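Local atomic coordinates of thiol peroxidase (Mycobacterium tuberculosis, PDB entry 1XVQ), a protein that reduces hydrogen peroxide and organic hydroperoxides to water and alcohols, with thioredoxin as its probable reductant, a reaction that probably protects the cell against oxidative stress. Residues L48-P53 / R130-I135; P25-T30 / E113-T118. All blocks are in the same frame, centred on the assembly; numbering follows the deposited sequence.

Interaction 1: L48-P53 / R130-I135; sequences LLNIFP and RAIVVI
Leu49 and Val133 exchange both backbone bonds, with Leu49 N 2.8 Å from Val133 O and an angle of 167° at the hydrogen; Ile51 and Ala131 do the same. These two hydrogen-bonded pairs join strands 48-51 and 131-135, which run antiparallel with their short axes 4.8 Å apart at closest approach. They are the two central strands of the thioredoxin-fold sheet, whose next strands are 77-78 beside 47-51 and 141-146 beside 131-135.

Apolar contacts line both faces. On one, CD1 of Leu48 meets CG2 of Ile132 at 3.7 Å and also touches Val134; Phe67 of helix 62-73 packs against Leu48 and Ile132. On the other, Leu49 lies side by side with Val133, and its CD1 reaches both CB of Val133 and, at 4.0 Å, CD1 of Ile135, while CD1 of Ile51 touches both Ala131 CB and Val133 CG2.

The polar and aromatic part belongs to Arg130. Its chain bends at chi2 (73°), and the guanidinium lies flat over one face of the Phe52 ring, planes 19° apart, in a stacked cation-pi contact with CZ 3.8 Å from the ring centroid. CE1 of Phe52 sits beneath the guanidinium centre. NH1 also donates to Ile51 O at 2.9 Å, from above the carbonyl plane, whereas Ala131 N reaches the same oxygen at 3.1 Å from the opposite face. NH2 is hydrogen-bonded to Tyr156.

Ring and hydrogen bonds together fix the rotation of the guanidinium where the strand pairing ends. The side chains of Phe52 and Cys60, the predicted peroxidatic cysteine, are about 9 Å apart, and a guanidinium braced in this way is consistent with Arg130 being the conserved active-site arginine of peroxiredoxins.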
loop_
_atom_site.group_PDB
_atom_site.type_symbol
_atom_site.label_atom_id
_atom_site.label_comp_id
_atom_site.label_asym_id
_atom_site.label_seq_id
_atom_site.Cartn_x
_atom_site.Cartn_y
_atom_site.Cartn_z
ATOM N N LEU A 48 -3.094 -0.144 -7.962
ATOM C CA LEU A 48 -3.293 -0.888 -6.721
ATOM C C LEU A 48 -2.135 -0.510 -5.798
ATOM O O LEU A 48 -0.979 -0.776 -6.126
ATOM C CB LEU A 48 -3.254 -2.414 -6.961
ATOM C CG LEU A 48 -3.002 -3.233 -5.666
ATOM C CD1 LEU A 48 -4.162 -2.988 -4.732
ATOM C CD2 LEU A 48 -2.839 -4.746 -5.965
ATOM N N LEU A 49 -2.435 0.155 -4.673
ATOM C CA LEU A 49 -1.409 0.471 -3.685
ATOM C C LEU A 49 -1.522 -0.657 -2.661
ATOM O O LEU A 49 -2.509 -0.739 -1.913
ATOM C CB LEU A 49 -1.688 1.809 -2.988
ATOM C CG LEU A 49 -1.808 3.005 -3.927
ATOM C CD1 LEU A 49 -2.265 4.234 -3.107
ATOM C CD2 LEU A 49 -0.455 3.245 -4.606
ATOM N N ASN A 50 -0.506 -1.517 -2.639
ATOM C CA ASN A 50 -0.475 -2.689 -1.758
ATOM C C ASN A 50 0.526 -2.226 -0.724
ATOM O O ASN A 50 1.718 -2.182 -0.958
ATOM C CB ASN A 50 0.044 -3.880 -2.568
ATOM C CG ASN A 50 -0.435 -5.208 -2.057
ATOM O OD1 ASN A 50 -0.139 -6.243 -2.669
ATOM N ND2 ASN A 50 -1.171 -5.215 -0.957
ATOM N N ILE A 51 -0.001 -1.867 0.428
ATOM C CA ILE A 51 0.792 -1.254 1.487
ATOM C C ILE A 51 1.186 -2.186 2.606
ATOM O O ILE A 51 0.323 -2.880 3.174
ATOM C CB ILE A 51 -0.005 -0.093 2.054
ATOM C CG1 ILE A 51 -0.440 0.819 0.896
ATOM C CG2 ILE A 51 0.863 0.707 3.096
ATOM C CD1 ILE A 51 -1.604 1.774 1.279
ATOM N N PHE A 52 2.473 -2.170 2.951
ATOM C CA PHE A 52 3.000 -3.069 3.989
ATOM C C PHE A 52 3.910 -2.442 5.049
ATOM O O PHE A 52 4.615 -1.465 4.795
ATOM C CB PHE A 52 3.877 -4.153 3.368
ATOM C CG PHE A 52 3.215 -4.954 2.284
ATOM C CD1 PHE A 52 2.787 -6.251 2.534
ATOM C CD2 PHE A 52 3.063 -4.425 1.001
ATOM C CE1 PHE A 52 2.210 -7.029 1.515
ATOM C CE2 PHE A 52 2.490 -5.188 -0.023
ATOM C CZ PHE A 52 2.062 -6.500 0.239
ATOM N N PRO A 53 3.919 -3.031 6.249
ATOM C CA PRO A 53 4.795 -2.506 7.302
ATOM C C PRO A 53 6.219 -2.724 6.791
ATOM O O PRO A 53 7.109 -1.907 7.015
ATOM C CB PRO A 53 4.462 -3.376 8.503
ATOM C CG PRO A 53 2.976 -3.653 8.310
ATOM C CD PRO A 53 2.831 -3.872 6.817
ATOM N N ARG A 130 -0.666 -2.562 7.246
ATOM C CA ARG A 130 -1.105 -3.399 6.116
ATOM C C ARG A 130 -2.441 -2.809 5.604
ATOM O O ARG A 130 -3.415 -2.661 6.349
ATOM C CB ARG A 130 -1.340 -4.833 6.556
ATOM C CG ARG A 130 -1.634 -5.758 5.355
ATOM C CD ARG A 130 -0.382 -6.034 4.517
ATOM N NE ARG A 130 -0.678 -6.885 3.353
ATOM C CZ ARG A 130 -0.964 -6.431 2.132
ATOM N NH1 ARG A 130 -0.997 -5.115 1.867
ATOM N NH2 ARG A 130 -1.237 -7.297 1.159
ATOM N N ALA A 131 -2.487 -2.476 4.321
ATOM C CA ALA A 131 -3.678 -1.845 3.779
ATOM C C ALA A 131 -3.675 -1.954 2.271
ATOM O O ALA A 131 -2.642 -2.208 1.655
ATOM C CB ALA A 131 -3.676 -0.372 4.167
ATOM N N ILE A 132 -4.849 -1.752 1.700
ATOM C CA ILE A 132 -5.006 -1.784 0.259
ATOM C C ILE A 132 -5.813 -0.579 -0.173
ATOM O O ILE A 132 -6.854 -0.269 0.404
ATOM C CB ILE A 132 -5.720 -3.091 -0.217
ATOM C CG1 ILE A 132 -4.719 -4.271 -0.155
ATOM C CG2 ILE A 132 -6.229 -2.926 -1.641
ATOM C CD1 ILE A 132 -5.327 -5.659 -0.473
ATOM N N VAL A 133 -5.308 0.134 -1.176
ATOM C CA VAL A 133 -6.064 1.248 -1.723
ATOM C C VAL A 133 -6.066 1.056 -3.224
ATOM O O VAL A 133 -5.019 0.879 -3.816
ATOM C CB VAL A 133 -5.428 2.621 -1.387
ATOM C CG1 VAL A 133 -6.150 3.738 -2.170
ATOM C CG2 VAL A 133 -5.523 2.872 0.107
ATOM N N VAL A 134 -7.255 1.080 -3.820
ATOM C CA VAL A 134 -7.379 0.952 -5.270
ATOM C C VAL A 134 -7.805 2.292 -5.826
ATOM O O VAL A 134 -8.764 2.914 -5.344
ATOM C CB VAL A 134 -8.420 -0.120 -5.686
ATOM C CG1 VAL A 134 -8.589 -0.123 -7.233
ATOM C CG2 VAL A 134 -7.955 -1.494 -5.201
ATOM N N ILE A 135 -7.037 2.765 -6.806
ATOM C CA ILE A 135 -7.334 4.032 -7.477
ATOM C C ILE A 135 -7.836 3.686 -8.878
ATOM O O ILE A 135 -7.163 2.970 -9.619
ATOM C CB ILE A 135 -6.088 4.922 -7.586
ATOM C CG1 ILE A 135 -5.515 5.175 -6.189
ATOM C CG2 ILE A 135 -6.475 6.276 -8.244
ATOM C CD1 ILE A 135 -4.143 5.857 -6.196
#

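Interaction 2: P25-T30 / E113-T118; sequences PAFTLT and EDYGVT
Pro25 lays its ring obliquely across one face of Tyr115, with CG 4.1 Å above the aromatic plane and displaced toward the rim. CB approaches CE1 of the tyrosine at 3.7 Å, and CD comes within 3.6 Å of CZ, so the pyrrolidine covers the phenol end of the ring. The same proline holds the hydroxyl: Tyr115 OH donates to Pro25 O over 2.7 Å, in the carbonyl plane and on a lone pair.

Phe27 meets the same hydroxyl from another side. The OH lies near the plane of the phenylalanine ring, at its edge, 3.6 Å from CD2. Both aromatic side chains also pack on Phe111 of helix 111-114, whose ring stacks with that of Tyr115.

That helix ends here in a Schellman motif. Gly116, with positive phi (62°), is the first residue to leave helical geometry, and its N makes a weak bond back to Glu113 O. Tyr115, between the last helical residue and Gly116, reaches the loop leading into strand 28-30, where Phe27 N is hydrogen-bonded to Ser39 OG, just past strand 36-38.

Solvent completes the outer side of the contact. One water donates to both Ala26 O and Asp114 OD2, the latter at 2.7 Å; a second bridges the same pair, though its bond to the carboxylate is weak. Asp114 OD2 is held as well by Ser110 OG. Just beyond the turn, Thr118 OG1 donates to Glu113 OE1 at 2.8 Å, meeting the carboxylate from above its plane and tying the chain that leaves the turn back to the last helical turn.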
loop_
_atom_site.group_PDB
_atom_site.type_symbol
_atom_site.label_atom_id
_atom_site.label_comp_id
_atom_site.label_asym_id
_atom_site.label_seq_id
_atom_site.Cartn_x
_atom_site.Cartn_y
_atom_site.Cartn_z
ATOM N N PRO A 25 -5.385 11.119 -3.095
ATOM C CA PRO A 25 -4.388 12.127 -2.726
ATOM C C PRO A 25 -3.131 11.981 -3.597
ATOM O O PRO A 25 -2.702 10.880 -3.945
ATOM C CB PRO A 25 -4.096 11.814 -1.248
ATOM C CG PRO A 25 -5.377 11.209 -0.758
ATOM C CD PRO A 25 -5.770 10.294 -1.939
ATOM N N ALA A 26 -2.530 13.107 -3.968
ATOM C CA ALA A 26 -1.330 13.048 -4.754
ATOM C C ALA A 26 -0.218 12.385 -3.946
ATOM O O ALA A 26 -0.263 12.372 -2.721
ATOM C CB ALA A 26 -0.881 14.469 -5.133
ATOM N N PHE A 27 0.740 11.787 -4.625
ATOM C CA PHE A 27 1.886 11.265 -3.876
ATOM C C PHE A 27 3.150 11.356 -4.699
ATOM O O PHE A 27 3.108 11.427 -5.936
ATOM C CB PHE A 27 1.660 9.813 -3.407
ATOM C CG PHE A 27 1.359 8.853 -4.516
ATOM C CD1 PHE A 27 2.372 8.372 -5.340
ATOM C CD2 PHE A 27 0.058 8.414 -4.726
ATOM C CE1 PHE A 27 2.098 7.459 -6.363
ATOM C CE2 PHE A 27 -0.224 7.501 -5.740
ATOM C CZ PHE A 27 0.782 7.023 -6.557
ATOM N N THR A 28 4.272 11.372 -3.992
ATOM C CA THR A 28 5.587 11.424 -4.600
ATOM C C THR A 28 6.481 10.453 -3.833
ATOM O O THR A 28 7.228 10.843 -2.927
ATOM C CB THR A 28 6.183 12.850 -4.508
ATOM O OG1 THR A 28 6.231 13.245 -3.133
ATOM C CG2 THR A 28 5.320 13.854 -5.272
ATOM N N LEU A 29 6.399 9.185 -4.199
ATOM C CA LEU A 29 7.175 8.128 -3.545
ATOM C C LEU A 29 8.569 8.073 -4.158
ATOM O O LEU A 29 8.859 8.819 -5.089
ATOM C CB LEU A 29 6.448 6.786 -3.724
ATOM C CG LEU A 29 5.124 6.721 -2.943
ATOM C CD1 LEU A 29 4.258 5.574 -3.472
ATOM C CD2 LEU A 29 5.406 6.535 -1.455
ATOM N N THR A 30 9.434 7.228 -3.612
ATOM C CA THR A 30 10.796 7.097 -4.133
ATOM C C THR A 30 10.992 5.715 -4.718
ATOM O O THR A 30 10.648 4.700 -4.101
ATOM C CB THR A 30 11.848 7.337 -3.019
ATOM O OG1 THR A 30 11.672 8.648 -2.493
ATOM C CG2 THR A 30 13.274 7.229 -3.580
ATOM N N GLU A 113 1.053 9.701 5.912
ATOM C CA GLU A 113 0.138 10.621 6.590
ATOM C C GLU A 113 -1.013 11.034 5.681
ATOM O O GLU A 113 -2.173 11.129 6.125
ATOM C CB GLU A 113 0.907 11.861 7.066
ATOM C CG GLU A 113 1.997 11.534 8.127
ATOM C CD GLU A 113 3.165 10.675 7.625
ATOM O OE1 GLU A 113 3.541 9.707 8.339
ATOM O OE2 GLU A 113 3.737 10.953 6.546
ATOM N N ASP A 114 -0.697 11.264 4.408
ATOM C CA ASP A 114 -1.715 11.661 3.433
ATOM C C ASP A 114 -2.731 10.561 3.198
ATOM O O ASP A 114 -3.906 10.862 2.937
ATOM C CB ASP A 114 -1.083 12.060 2.106
ATOM C CG ASP A 114 -0.130 13.226 2.249
ATOM O OD1 ASP A 114 -0.258 13.998 3.238
ATOM O OD2 ASP A 114 0.739 13.364 1.372
ATOM N N TYR A 115 -2.292 9.300 3.290
ATOM C CA TYR A 115 -3.190 8.192 3.115
ATOM C C TYR A 115 -3.719 7.615 4.433
ATOM O O TYR A 115 -4.473 6.640 4.422
ATOM C CB TYR A 115 -2.524 7.086 2.277
ATOM C CG TYR A 115 -2.645 7.363 0.786
ATOM C CD1 TYR A 115 -1.920 8.392 0.189
ATOM C CD2 TYR A 115 -3.556 6.653 0.006
ATOM C CE1 TYR A 115 -2.121 8.705 -1.168
ATOM C CE2 TYR A 115 -3.768 6.965 -1.338
ATOM C CZ TYR A 115 -3.045 7.991 -1.910
ATOM O OH TYR A 115 -3.265 8.313 -3.255
ATOM N N GLY A 116 -3.323 8.237 5.541
ATOM C CA GLY A 116 -3.778 7.807 6.857
ATOM C C GLY A 116 -3.376 6.390 7.241
ATOM O O GLY A 116 -4.112 5.713 7.960
ATOM N N VAL A 117 -2.226 5.922 6.772
ATOM C CA VAL A 117 -1.817 4.555 7.085
ATOM C C VAL A 117 -0.590 4.405 7.972
ATOM O O VAL A 117 -0.258 3.299 8.370
ATOM C CB VAL A 117 -1.581 3.683 5.795
ATOM C CG1 VAL A 117 -2.898 3.368 5.099
ATOM C CG2 VAL A 117 -0.622 4.426 4.833
ATOM N N THR A 118 0.074 5.489 8.324
ATOM C CA THR A 118 1.250 5.364 9.188
ATOM C C THR A 118 0.783 4.853 10.553
ATOM O O THR A 118 -0.193 5.368 11.085
ATOM C CB THR A 118 1.947 6.723 9.379
ATOM O OG1 THR A 118 2.364 7.207 8.106
ATOM C CG2 THR A 118 3.212 6.597 10.268
HETATM O O HOH W 1 1.253 11.520 -0.541
HETATM O O HOH W 2 -1.221 14.464 -1.088
#

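Overall arrangement
Interaction 1 lies about 2 Å from the centre of the chain and interaction 2 about 9 Å from it, their centres 11 Å apart. Along the sequence the segments alternate: 25-30, 48-53, 113-118, 130-135, so the two long-range connections cross. They meet at Tyr115, whose CE2 packs against Leu49 CD1 at 3.6 Å and also touches Val133, and at Val117, which rests on Ala131. The stretch around the end of helix 111-114 packs on part of the sheet face, over Leu49, Ala131 and Val133, while helices 62-73 and 156-165 pack on the face of Leu48 and Ile132. Interaction 2 thereby joins the loop leading into the hairpin 28-30/36-38, through Tyr115, to the central thioredoxin-fold sheet.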